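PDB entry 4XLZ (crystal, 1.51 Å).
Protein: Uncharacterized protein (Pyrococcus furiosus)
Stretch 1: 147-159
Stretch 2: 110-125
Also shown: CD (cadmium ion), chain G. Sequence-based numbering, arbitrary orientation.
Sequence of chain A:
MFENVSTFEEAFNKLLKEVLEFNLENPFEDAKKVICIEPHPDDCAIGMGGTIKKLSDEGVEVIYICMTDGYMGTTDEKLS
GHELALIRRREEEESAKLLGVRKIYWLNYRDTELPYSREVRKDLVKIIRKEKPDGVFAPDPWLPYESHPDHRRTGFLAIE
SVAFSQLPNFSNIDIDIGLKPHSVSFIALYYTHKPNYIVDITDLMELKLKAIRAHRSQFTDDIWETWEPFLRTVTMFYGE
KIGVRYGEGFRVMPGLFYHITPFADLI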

# COMPACT_ATOMS: atom_id res chain seq x y z
N SER A 147 2.53 -15.67 16.71
CA SER A 147 3.54 -14.96 15.95
C SER A 147 3.32 -15.05 14.41
O SER A 147 4.15 -14.50 13.65
CB SER A 147 4.91 -15.50 16.24
OG SER A 147 5.11 -15.19 17.68
N HIS A 148 2.23 -15.77 13.99
CA HIS A 148 2.08 -15.92 12.51
C HIS A 148 1.01 -14.85 12.06
O HIS A 148 -0.16 -14.92 12.45
CB HIS A 148 1.52 -17.34 12.20
CG HIS A 148 1.80 -17.71 10.77
ND1 HIS A 148 1.56 -16.86 9.70
CD2 HIS A 148 2.42 -18.81 10.25
CE1 HIS A 148 1.99 -17.41 8.58
NE2 HIS A 148 2.54 -18.62 8.89
N PRO A 149 1.48 -13.95 11.21
CA PRO A 149 0.53 -12.83 10.81
C PRO A 149 -0.68 -13.44 10.05
O PRO A 149 -1.78 -12.92 10.15
CB PRO A 149 1.36 -11.97 9.84
CG PRO A 149 2.50 -12.86 9.36
CD PRO A 149 2.83 -13.77 10.61
N ASP A 150 -0.50 -14.60 9.34
CA ASP A 150 -1.69 -15.13 8.64
C ASP A 150 -2.72 -15.56 9.69
O ASP A 150 -3.92 -15.56 9.42
CB ASP A 150 -1.34 -16.42 7.82
CG ASP A 150 -0.45 -16.17 6.62
OD1 ASP A 150 0.10 -17.14 6.05
OD2 ASP A 150 -0.23 -14.99 6.16
N HIS A 151 -2.30 -16.10 10.85
CA HIS A 151 -3.30 -16.50 11.84
C HIS A 151 -3.99 -15.28 12.48
O HIS A 151 -5.22 -15.29 12.59
CB HIS A 151 -2.55 -17.32 12.94
CG HIS A 151 -2.42 -18.77 12.55
ND1 HIS A 151 -2.86 -19.77 13.38
CD2 HIS A 151 -2.04 -19.32 11.37
CE1 HIS A 151 -2.67 -20.95 12.73
NE2 HIS A 151 -2.11 -20.71 11.55
N ARG A 152 -3.20 -14.26 12.89
CA ARG A 152 -3.84 -13.10 13.53
C ARG A 152 -4.81 -12.42 12.50
O ARG A 152 -5.95 -12.11 12.87
CB ARG A 152 -2.77 -12.07 13.88
CG ARG A 152 -1.80 -12.57 14.97
CD ARG A 152 -0.87 -11.42 15.39
NE ARG A 152 0.03 -10.97 14.32
CZ ARG A 152 1.31 -11.14 14.25
NH1 ARG A 152 1.96 -11.94 15.15
NH2 ARG A 152 2.00 -10.63 13.25
N ARG A 153 -4.32 -12.29 11.29
CA ARG A 153 -5.18 -11.62 10.28
C ARG A 153 -6.45 -12.44 9.97
O ARG A 153 -7.54 -11.82 9.79
CB ARG A 153 -4.41 -11.32 9.03
CG ARG A 153 -3.30 -10.22 9.30
CD ARG A 153 -2.37 -10.07 8.13
NE ARG A 153 -1.49 -8.96 8.45
CZ ARG A 153 -0.86 -8.28 7.52
NH1 ARG A 153 -0.85 -8.65 6.19
NH2 ARG A 153 -0.16 -7.14 7.93
N THR A 154 -6.33 -13.80 9.90
CA THR A 154 -7.55 -14.52 9.65
C THR A 154 -8.57 -14.28 10.72
O THR A 154 -9.80 -14.15 10.44
CB THR A 154 -7.16 -16.04 9.56
OG1 THR A 154 -6.34 -16.25 8.43
CG2 THR A 154 -8.46 -16.88 9.37
N GLY A 155 -8.13 -14.29 12.02
CA GLY A 155 -9.09 -14.08 13.09
C GLY A 155 -9.81 -12.71 13.01
O GLY A 155 -11.02 -12.66 13.12
N PHE A 156 -8.98 -11.69 12.87
CA PHE A 156 -9.61 -10.34 12.84
C PHE A 156 -10.47 -10.19 11.62
O PHE A 156 -11.57 -9.66 11.74
CB PHE A 156 -8.46 -9.27 12.78
CG PHE A 156 -7.73 -9.04 14.11
CD1 PHE A 156 -8.47 -8.74 15.25
CD2 PHE A 156 -6.33 -9.22 14.11
CE1 PHE A 156 -7.75 -8.50 16.48
CE2 PHE A 156 -5.62 -9.01 15.35
CZ PHE A 156 -6.36 -8.66 16.52
N LEU A 157 -9.98 -10.60 10.46
CA LEU A 157 -10.80 -10.44 9.22
C LEU A 157 -12.10 -11.25 9.31
O LEU A 157 -13.14 -10.81 8.80
CB LEU A 157 -10.03 -10.86 8.02
CG LEU A 157 -8.79 -9.96 7.67
CD1 LEU A 157 -7.88 -10.74 6.62
CD2 LEU A 157 -9.27 -8.62 7.03
N ALA A 158 -12.06 -12.42 9.96
CA ALA A 158 -13.31 -13.20 10.05
C ALA A 158 -14.34 -12.53 10.92
O ALA A 158 -15.50 -12.38 10.53
CB ALA A 158 -12.95 -14.59 10.69
N ILE A 159 -13.90 -11.96 12.08
CA ILE A 159 -14.82 -11.30 13.01
C ILE A 159 -15.41 -10.08 12.27
O ILE A 159 -16.60 -9.83 12.30
CB ILE A 159 -14.08 -10.86 14.27
CG1 ILE A 159 -13.69 -12.13 15.01
CG2 ILE A 159 -15.01 -9.98 15.15
CD1 ILE A 159 -12.65 -11.84 16.16
CD CD G . -1.68 -22.54 10.24
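Stretch 2 110-125: RDTELPYSREVRKDLV

The contact between residues 110-125 and helix 149-159 illustrates a common division in protein packing, in which a loop is held to the start of a helix by hydrogen bonds between the loop's backbone and helix side chains and then leads into a second helix that packs through apolar side chains. Stretch 2 begins with a type II beta turn from Arg-110 to Glu-113, closed by Glu-113 N to Arg-110 O at 2.8 Å, with Thr-112 at a positive phi of 83°. It then runs extended through Leu-114, Pro-115 and Tyr-116 to Ser-117, the N-cap residue of helix 118-125. The register advances in the same sense along both stretches: Asp-150 CA lies 5.6 Å from Leu-114 CA, Arg-153 CA lies 6.0 Å from Tyr-116 CA, and Leu-157 CA lies 6.1 Å from Arg-121 CA. The two helices cross at -61°, with their axes 9.7 Å apart at closest approach.

Asp-150 anchors the turn. Its carboxylate accepts from two backbone amides, Thr-112 N to Asp-150 OD1 at 2.7 Å and Leu-114 N to Asp-150 OD2 at 3.3 Å, so one side chain fixes the loop at two points. The same carboxylate lies close to a like charge, with Asp-150 OD1 3.3 Å from Asp-111 OD1. A water donates to Asp-111 OD1 and also hydrogen-bonds His-148 NE2, each at 2.7 Å, while His-148 ND1 caps the helix by accepting from Asp-150 N at 3.1 Å.

One turn further on, Arg-153 reaches out in a nearly extended conformation and gives a hydrogen bond from NH1 to Leu-114 O at 2.9 Å. That oxygen lies at the edge of the guanidinium, near its plane, as suits an N-H donor, whereas Tyr-116 CB lies over one face. A second water ties the same carbonyl to the anchor, donating to both Leu-114 O and Asp-150 OD2 at 2.8 Å.

Beyond these polar ties the contact becomes largely apolar, and Leu-157 is its centre, with the largest covered area of any residue here. Leu-157 CD1 meets Val-120 CG1 at 3.7 Å; Leu-157 CD2 packs against Tyr-116 CD2 at 3.6 Å. The same CD2 also lies over one face of the Arg-121 guanidinium. Leu-124 closes the far end, its CD1 lying 3.7 Å from Leu-157 O and 4.0 Å from Ala-158 CA. Together the two stretches bury 699 Å², counting both sides.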

# COMPACT_ATOMS: atom_id res chain seq x y z
N ARG A 110 -1.21 -16.04 -1.03
CA ARG A 110 -0.02 -16.84 -0.78
C ARG A 110 0.26 -16.86 0.74
O ARG A 110 0.22 -15.88 1.46
CB ARG A 110 1.20 -16.27 -1.50
CG ARG A 110 2.43 -17.24 -1.30
CD ARG A 110 3.62 -16.77 -2.23
NE ARG A 110 3.22 -17.04 -3.68
CZ ARG A 110 3.96 -16.64 -4.71
NH1 ARG A 110 5.09 -15.95 -4.50
NH2 ARG A 110 3.57 -16.88 -5.95
N ASP A 111 0.60 -18.07 1.20
CA ASP A 111 1.07 -18.26 2.60
C ASP A 111 2.19 -17.32 2.94
O ASP A 111 3.11 -17.12 2.17
CB ASP A 111 1.59 -19.75 2.55
CG ASP A 111 2.04 -20.27 3.85
OD1 ASP A 111 1.94 -19.70 4.95
OD2 ASP A 111 2.56 -21.47 3.76
N THR A 112 2.00 -16.70 4.12
CA THR A 112 2.91 -15.68 4.74
C THR A 112 2.60 -14.29 4.14
O THR A 112 3.26 -13.32 4.56
CB THR A 112 4.43 -15.91 4.69
OG1 THR A 112 5.00 -15.83 3.38
CG2 THR A 112 4.74 -17.34 5.37
N GLU A 113 1.63 -14.22 3.22
CA GLU A 113 1.35 -12.97 2.47
C GLU A 113 -0.13 -12.75 2.54
O GLU A 113 -0.64 -11.92 1.67
CB GLU A 113 1.84 -13.07 1.01
CG GLU A 113 3.38 -13.48 1.00
CD GLU A 113 4.02 -13.44 -0.35
OE1 GLU A 113 5.24 -13.69 -0.40
OE2 GLU A 113 3.28 -13.25 -1.43
N LEU A 114 -0.89 -13.21 3.50
CA LEU A 114 -2.32 -12.85 3.58
C LEU A 114 -2.47 -11.35 3.85
O LEU A 114 -2.00 -10.95 4.92
CB LEU A 114 -2.96 -13.70 4.71
CG LEU A 114 -4.47 -13.38 4.87
CD1 LEU A 114 -5.32 -13.78 3.56
CD2 LEU A 114 -5.03 -14.18 6.08
N PRO A 115 -3.12 -10.58 3.01
CA PRO A 115 -3.28 -9.16 3.40
C PRO A 115 -4.20 -8.95 4.52
O PRO A 115 -5.12 -9.77 4.78
CB PRO A 115 -3.86 -8.52 2.11
CG PRO A 115 -3.58 -9.55 0.97
CD PRO A 115 -3.63 -10.91 1.66
N TYR A 116 -4.05 -7.76 5.15
CA TYR A 116 -5.09 -7.34 6.11
C TYR A 116 -5.76 -6.11 5.45
O TYR A 116 -5.23 -4.97 5.52
CB TYR A 116 -4.46 -6.97 7.48
CG TYR A 116 -5.50 -6.53 8.44
CD1 TYR A 116 -5.61 -5.16 8.79
CD2 TYR A 116 -6.45 -7.43 8.95
CE1 TYR A 116 -6.57 -4.73 9.74
CE2 TYR A 116 -7.45 -7.02 9.82
CZ TYR A 116 -7.53 -5.64 10.19
OH TYR A 116 -8.50 -5.17 11.06
N SER A 117 -6.85 -6.37 4.74
CA SER A 117 -7.37 -5.28 3.88
C SER A 117 -8.86 -5.53 3.66
O SER A 117 -9.44 -6.61 3.80
CB SER A 117 -6.65 -5.34 2.52
OG SER A 117 -7.00 -6.54 1.81
N ARG A 118 -9.49 -4.39 3.17
CA ARG A 118 -10.91 -4.46 2.73
C ARG A 118 -11.10 -5.48 1.62
O ARG A 118 -12.12 -6.21 1.68
CB ARG A 118 -11.24 -3.03 2.24
CG ARG A 118 -12.74 -3.02 1.65
CD ARG A 118 -13.02 -1.57 1.08
NE ARG A 118 -12.10 -1.45 -0.06
CZ ARG A 118 -11.73 -0.27 -0.50
NH1 ARG A 118 -12.43 0.82 -0.04
NH2 ARG A 118 -10.78 -0.16 -1.46
N GLU A 119 -10.12 -5.61 0.72
CA GLU A 119 -10.28 -6.61 -0.35
C GLU A 119 -10.52 -8.02 0.25
O GLU A 119 -11.38 -8.78 -0.25
CB GLU A 119 -9.04 -6.54 -1.21
CG GLU A 119 -9.09 -7.67 -2.25
CD GLU A 119 -7.92 -7.68 -3.16
OE1 GLU A 119 -6.85 -7.12 -2.84
OE2 GLU A 119 -8.03 -8.25 -4.24
N VAL A 120 -9.73 -8.40 1.28
CA VAL A 120 -9.97 -9.80 1.77
C VAL A 120 -11.25 -9.89 2.54
O VAL A 120 -11.99 -10.87 2.45
CB VAL A 120 -8.81 -10.12 2.73
CG1 VAL A 120 -8.99 -11.62 3.23
CG2 VAL A 120 -7.44 -10.08 1.94
N ARG A 121 -11.69 -8.79 3.24
CA ARG A 121 -13.03 -8.80 3.84
C ARG A 121 -14.02 -9.03 2.77
O ARG A 121 -15.06 -9.74 3.04
CB ARG A 121 -13.34 -7.44 4.54
CG ARG A 121 -12.35 -7.17 5.76
CD ARG A 121 -12.93 -5.92 6.50
NE ARG A 121 -11.93 -5.52 7.50
CZ ARG A 121 -10.87 -4.74 7.24
NH1 ARG A 121 -10.83 -3.92 6.19
NH2 ARG A 121 -9.89 -4.76 8.15
N LYS A 122 -13.94 -8.34 1.63
CA LYS A 122 -14.97 -8.54 0.58
C LYS A 122 -15.01 -10.00 0.16
O LYS A 122 -16.11 -10.51 -0.13
CB LYS A 122 -14.64 -7.67 -0.65
CG LYS A 122 -14.92 -6.21 -0.34
CD LYS A 122 -14.54 -5.47 -1.65
CE LYS A 122 -14.91 -4.04 -1.48
NZ LYS A 122 -14.26 -3.38 -2.78
N ASP A 123 -13.88 -10.72 0.07
CA ASP A 123 -13.96 -12.16 -0.34
C ASP A 123 -14.80 -12.94 0.73
O ASP A 123 -15.68 -13.78 0.42
CB ASP A 123 -12.55 -12.77 -0.26
CG ASP A 123 -11.70 -12.37 -1.37
OD1 ASP A 123 -12.22 -11.97 -2.49
OD2 ASP A 123 -10.45 -12.42 -1.13
N LEU A 124 -14.53 -12.70 2.03
CA LEU A 124 -15.25 -13.39 3.11
C LEU A 124 -16.70 -13.03 3.07
O LEU A 124 -17.58 -13.86 3.23
CB LEU A 124 -14.64 -13.11 4.50
CG LEU A 124 -13.22 -13.67 4.60
CD1 LEU A 124 -12.76 -13.31 6.05
CD2 LEU A 124 -13.18 -15.21 4.45
N VAL A 125 -17.04 -11.72 2.95
CA VAL A 125 -18.45 -11.26 2.95
C VAL A 125 -19.13 -11.86 1.69
O VAL A 125 -20.32 -12.24 1.90
CB VAL A 125 -18.43 -9.77 2.89
CG1 VAL A 125 -19.85 -9.20 2.55
CG2 VAL A 125 -18.00 -9.20 4.28
O HOH W 1 3.44 -20.41 7.03
O HOH W 2 -0.25 -12.28 6.66
O HOH W 3 0.86 -22.44 10.67